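Local coordinates for protein halotolerant alpha-type carbonic anhydrase (dCA II) (Dunaliella salina, PDB 1Y7W) that probably catalyses the reversible hydration of carbon dioxide to bicarbonate as a zinc-dependent, salt-tolerant carbonic anhydrase of the alpha class, at residues Ser71-Ala83 and Asn212-Tyr224. Numbering follows the deposited sequence.
With NA (sodium ion), chain C.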
loop_
_atom_site.group_PDB
_atom_site.type_symbol
_atom_site.label_atom_id
_atom_site.label_comp_id
_atom_site.label_asym_id
_atom_site.label_seq_id
_atom_site.Cartn_x
_atom_site.Cartn_y
_atom_site.Cartn_z
ATOM N N SER A 71 16.840 -3.237 -9.493
ATOM C CA SER A 71 16.680 -4.681 -9.764
ATOM C C SER A 71 15.332 -5.114 -9.209
ATOM O O SER A 71 14.638 -4.304 -8.569
ATOM C CB SER A 71 17.731 -5.494 -8.966
ATOM O OG SER A 71 17.446 -5.376 -7.547
ATOM N N ALA A 72 15.002 -6.402 -9.446
ATOM C CA ALA A 72 13.842 -7.079 -8.882
ATOM C C ALA A 72 14.032 -7.027 -7.362
ATOM O O ALA A 72 15.161 -6.889 -6.888
ATOM C CB ALA A 72 13.846 -8.568 -9.269
ATOM N N VAL A 73 12.943 -7.148 -6.603
ATOM C CA VAL A 73 13.087 -7.210 -5.148
ATOM C C VAL A 73 13.337 -8.673 -4.776
ATOM O O VAL A 73 12.840 -9.592 -5.446
ATOM C CB VAL A 73 11.826 -6.714 -4.412
ATOM C CG1 VAL A 73 10.634 -7.567 -4.767
ATOM C CG2 VAL A 73 12.088 -6.697 -2.835
ATOM N N SER A 74 14.229 -8.889 -3.808
ATOM C CA SER A 74 14.423 -10.235 -3.260
ATOM C C SER A 74 13.477 -10.158 -2.025
ATOM O O SER A 74 13.800 -9.493 -1.034
ATOM C CB SER A 74 15.879 -10.454 -2.788
ATOM O OG SER A 74 16.722 -10.677 -3.920
ATOM N N LEU A 75 12.348 -10.843 -2.108
ATOM C CA LEU A 75 11.327 -10.802 -1.074
ATOM C C LEU A 75 11.799 -11.361 0.268
ATOM O O LEU A 75 11.280 -10.947 1.306
ATOM C CB LEU A 75 10.046 -11.521 -1.548
ATOM C CG LEU A 75 9.298 -10.849 -2.710
ATOM C CD1 LEU A 75 8.165 -11.769 -3.248
ATOM C CD2 LEU A 75 8.702 -9.492 -2.199
ATOM N N ASN A 76 12.771 -12.286 0.228
ATOM C CA ASN A 76 13.330 -12.878 1.429
ATOM C C ASN A 76 12.253 -13.281 2.457
ATOM O O ASN A 76 11.328 -14.027 2.071
ATOM C CB ASN A 76 14.378 -11.923 1.959
ATOM C CG ASN A 76 15.602 -11.876 1.032
ATOM O OD1 ASN A 76 15.846 -12.842 0.311
ATOM N ND2 ASN A 76 16.356 -10.815 1.064
ATOM N N GLY A 77 12.343 -12.750 3.681
ATOM C CA GLY A 77 11.409 -13.108 4.740
ATOM C C GLY A 77 9.952 -12.843 4.440
ATOM O O GLY A 77 9.109 -13.487 5.064
ATOM N N LEU A 78 9.626 -11.892 3.545
ATOM C CA LEU A 78 8.202 -11.666 3.215
ATOM C C LEU A 78 7.597 -12.870 2.517
ATOM O O LEU A 78 6.411 -13.109 2.639
ATOM C CB LEU A 78 8.042 -10.451 2.283
ATOM C CG LEU A 78 8.584 -9.157 2.862
ATOM C CD1 LEU A 78 8.490 -8.048 1.780
ATOM C CD2 LEU A 78 7.865 -8.774 4.108
ATOM N N ASN A 79 8.403 -13.632 1.785
ATOM C CA ASN A 79 7.873 -14.784 1.053
ATOM C C ASN A 79 8.216 -16.157 1.624
ATOM O O ASN A 79 8.282 -17.144 0.892
ATOM C CB ASN A 79 8.311 -14.699 -0.430
ATOM C CG ASN A 79 7.486 -15.583 -1.330
ATOM O OD1 ASN A 79 6.288 -15.706 -1.165
ATOM N ND2 ASN A 79 8.134 -16.203 -2.309
ATOM N N VAL A 80 8.468 -16.191 2.922
ATOM C CA VAL A 80 8.738 -17.432 3.643
ATOM C C VAL A 80 7.722 -17.451 4.786
ATOM O O VAL A 80 7.591 -16.456 5.530
ATOM C CB VAL A 80 10.222 -17.485 4.209
ATOM C CG1 VAL A 80 10.447 -18.785 5.044
ATOM C CG2 VAL A 80 11.206 -17.463 3.059
ATOM N N ASP A 81 6.978 -18.565 4.870
ATOM C CA ASP A 81 5.958 -18.798 5.918
ATOM C C ASP A 81 6.506 -18.225 7.218
ATOM O O ASP A 81 7.610 -18.586 7.655
ATOM C CB ASP A 81 5.764 -20.304 6.092
ATOM C CG ASP A 81 4.639 -20.670 7.075
ATOM O OD1 ASP A 81 4.282 -19.926 7.971
ATOM O OD2 ASP A 81 4.132 -21.782 6.939
ATOM N N GLY A 82 5.732 -17.335 7.837
ATOM C CA GLY A 82 6.145 -16.710 9.085
ATOM C C GLY A 82 6.468 -17.692 10.218
ATOM O O GLY A 82 7.206 -17.339 11.113
ATOM N N ALA A 83 5.949 -18.917 10.153
ATOM C CA ALA A 83 6.232 -19.954 11.182
ATOM C C ALA A 83 7.681 -20.459 11.082
ATOM O O ALA A 83 8.201 -21.091 12.026
ATOM C CB ALA A 83 5.272 -21.149 11.006
ATOM N N ASN A 212 1.145 -13.240 9.567
ATOM C CA ASN A 212 2.072 -14.063 8.796
ATOM C C ASN A 212 2.073 -13.425 7.381
ATOM O O ASN A 212 1.128 -13.584 6.599
ATOM C CB ASN A 212 1.513 -15.501 8.793
ATOM C CG ASN A 212 2.481 -16.545 8.185
ATOM O OD1 ASN A 212 2.527 -17.739 8.640
ATOM N ND2 ASN A 212 3.218 -16.148 7.149
ATOM N N VAL A 213 3.132 -12.685 7.070
ATOM C CA VAL A 213 3.166 -11.969 5.795
ATOM C C VAL A 213 2.920 -12.845 4.599
ATOM O O VAL A 213 2.046 -12.558 3.754
ATOM C CB VAL A 213 4.495 -11.193 5.623
ATOM C CG1 VAL A 213 4.488 -10.431 4.254
ATOM C CG2 VAL A 213 4.614 -10.161 6.708
ATOM N N LYS A 214 3.670 -13.937 4.528
ATOM C CA LYS A 214 3.560 -14.818 3.390
ATOM C C LYS A 214 2.201 -15.492 3.237
ATOM O O LYS A 214 1.648 -15.580 2.113
ATOM C CB LYS A 214 4.683 -15.857 3.470
ATOM C CG LYS A 214 4.511 -17.086 2.575
ATOM C CD LYS A 214 4.686 -16.720 1.122
ATOM C CE LYS A 214 5.217 -17.916 0.312
ATOM N NZ LYS A 214 4.119 -18.914 0.186
ATOM N N THR A 215 1.651 -15.982 4.343
ATOM C CA THR A 215 0.373 -16.673 4.215
ATOM C C THR A 215 -0.855 -15.770 4.240
ATOM O O THR A 215 -1.880 -16.096 3.646
ATOM C CB THR A 215 0.214 -17.798 5.331
ATOM O OG1 THR A 215 0.042 -17.186 6.622
ATOM C CG2 THR A 215 1.477 -18.687 5.362
ATOM N N GLN A 216 -0.747 -14.624 4.886
ATOM C CA GLN A 216 -1.910 -13.784 4.977
ATOM C C GLN A 216 -2.007 -12.602 4.016
ATOM O O GLN A 216 -3.115 -12.178 3.711
ATOM C CB GLN A 216 -2.053 -13.276 6.413
ATOM C CG GLN A 216 -2.358 -14.452 7.364
ATOM C CD GLN A 216 -2.562 -13.977 8.781
ATOM O OE1 GLN A 216 -1.603 -13.622 9.467
ATOM N NE2 GLN A 216 -3.837 -13.949 9.230
ATOM N N LEU A 217 -0.854 -12.083 3.576
ATOM C CA LEU A 217 -0.823 -10.898 2.723
ATOM C C LEU A 217 -0.369 -11.123 1.288
ATOM O O LEU A 217 -1.062 -10.703 0.381
ATOM C CB LEU A 217 0.021 -9.809 3.389
ATOM C CG LEU A 217 -0.306 -9.385 4.834
ATOM C CD1 LEU A 217 0.708 -8.363 5.249
ATOM C CD2 LEU A 217 -1.747 -8.837 5.006
ATOM N N LEU A 218 0.757 -11.806 1.058
ATOM C CA LEU A 218 1.202 -11.984 -0.320
ATOM C C LEU A 218 0.224 -12.826 -1.095
ATOM O O LEU A 218 -0.342 -13.788 -0.555
ATOM C CB LEU A 218 2.578 -12.639 -0.393
ATOM C CG LEU A 218 3.758 -11.875 0.185
ATOM C CD1 LEU A 218 5.026 -12.486 -0.463
ATOM C CD2 LEU A 218 3.703 -10.390 -0.176
ATOM N N PRO A 219 0.014 -12.499 -2.392
ATOM C CA PRO A 219 -0.939 -13.287 -3.174
ATOM C C PRO A 219 -0.390 -14.630 -3.619
ATOM O O PRO A 219 0.776 -14.947 -3.384
ATOM C CB PRO A 219 -1.289 -12.379 -4.349
ATOM C CG PRO A 219 -0.074 -11.519 -4.516
ATOM C CD PRO A 219 0.481 -11.300 -3.118
ATOM N N SER A 220 -1.242 -15.408 -4.283
ATOM C CA SER A 220 -0.861 -16.740 -4.715
ATOM C C SER A 220 0.244 -16.843 -5.769
ATOM O O SER A 220 0.872 -17.905 -5.893
ATOM C CB SER A 220 -2.105 -17.514 -5.176
ATOM O OG SER A 220 -2.851 -16.761 -6.137
ATOM N N SER A 221 0.520 -15.761 -6.501
ATOM C CA SER A 221 1.578 -15.789 -7.500
ATOM C C SER A 221 2.488 -14.614 -7.206
ATOM O O SER A 221 2.056 -13.600 -6.639
ATOM C CB SER A 221 0.982 -15.702 -8.912
ATOM O OG SER A 221 1.870 -15.068 -9.801
ATOM N N LEU A 222 3.758 -14.760 -7.533
ATOM C CA LEU A 222 4.695 -13.685 -7.255
ATOM C C LEU A 222 4.802 -12.760 -8.448
ATOM O O LEU A 222 5.638 -11.871 -8.449
ATOM C CB LEU A 222 6.075 -14.237 -6.952
ATOM C CG LEU A 222 6.103 -15.067 -5.668
ATOM C CD1 LEU A 222 7.540 -15.489 -5.413
ATOM C CD2 LEU A 222 5.560 -14.260 -4.505
ATOM N N LYS A 223 3.968 -12.966 -9.470
ATOM C CA LYS A 223 4.042 -12.075 -10.638
ATOM C C LYS A 223 3.777 -10.618 -10.269
ATOM O O LYS A 223 2.766 -10.321 -9.659
ATOM C CB LYS A 223 3.000 -12.477 -11.693
ATOM C CG LYS A 223 3.432 -13.725 -12.466
ATOM C CD LYS A 223 2.383 -14.150 -13.546
ATOM C CE LYS A 223 1.135 -14.788 -12.922
ATOM N NZ LYS A 223 0.286 -15.643 -13.914
ATOM N N TYR A 224 4.652 -9.703 -10.647
ATOM C CA TYR A 224 4.359 -8.302 -10.365
ATOM C C TYR A 224 4.951 -7.334 -11.398
ATOM O O TYR A 224 5.895 -7.651 -12.126
ATOM C CB TYR A 224 4.854 -7.916 -8.945
ATOM C CG TYR A 224 6.354 -7.695 -8.775
ATOM C CD1 TYR A 224 7.189 -8.724 -8.335
ATOM C CD2 TYR A 224 6.926 -6.445 -9.004
ATOM C CE1 TYR A 224 8.581 -8.525 -8.119
ATOM C CE2 TYR A 224 8.336 -6.223 -8.791
ATOM C CZ TYR A 224 9.142 -7.273 -8.355
ATOM O OH TYR A 224 10.521 -7.118 -8.196
HETATM NA NA NA C . 9.361 -16.624 11.561
HETATM O O HOH W 1 11.815 -3.975 -8.050
HETATM O O HOH W 2 6.046 -14.289 6.208
HETATM O O HOH W 3 11.415 -15.939 12.207
HETATM O O HOH W 4 8.426 -15.037 12.751
#
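The CA atoms come to 4.9 Å of each other both at Asn79 and Lys214 and at Gly82 and Asn212, and the backbones diverge to 9.7 Å between the CA atoms of Ala72 and Tyr224. In this alpha-carbonic anhydrase fold, the contact lays a loop that precedes strand 89-90 over the short helix 213-217 and the chain leading from it into strand 224-229. The long reach of Tyr224 spans the wide end. With CG lodged between its own backbone N and carbonyl carbon (chi1 76°), the ring carries OH up to the loop, where Val73 N donates a nearly straight hydrogen bond (2.9 Å, 166°). Val73 CG1 lies obliquely by the ring, 3.9 Å from Tyr224 CZ, while Tyr289 stacks on the same ring and Phe245 and His243 also meet it. A phenylalanine here would probably keep most of this packing but leave Val73 N without its phenolic acceptor. Midway, Leu75 and Leu222 lie side by side, pointing opposite ways, with Leu75 CD1 3.8 Å from Leu222 CD2; Leu78 CD2 packs on Val213 CG1, and Ile169 of the central sheet touches both Leu75 and Leu78. At the near end, the aliphatic part of Lys214 runs along the loop backbone, its CB 3.4 Å from Leu78 O. Asp81 OD1 takes Ala83 N in an Asx turn, and between them Gly82 O binds the sodium ion, whose site Gln84 and Gly87 complete with two waters. A water bridges the segments, accepting from Lys214 N at 2.9 Å and lying 2.7 Å from Val80 O.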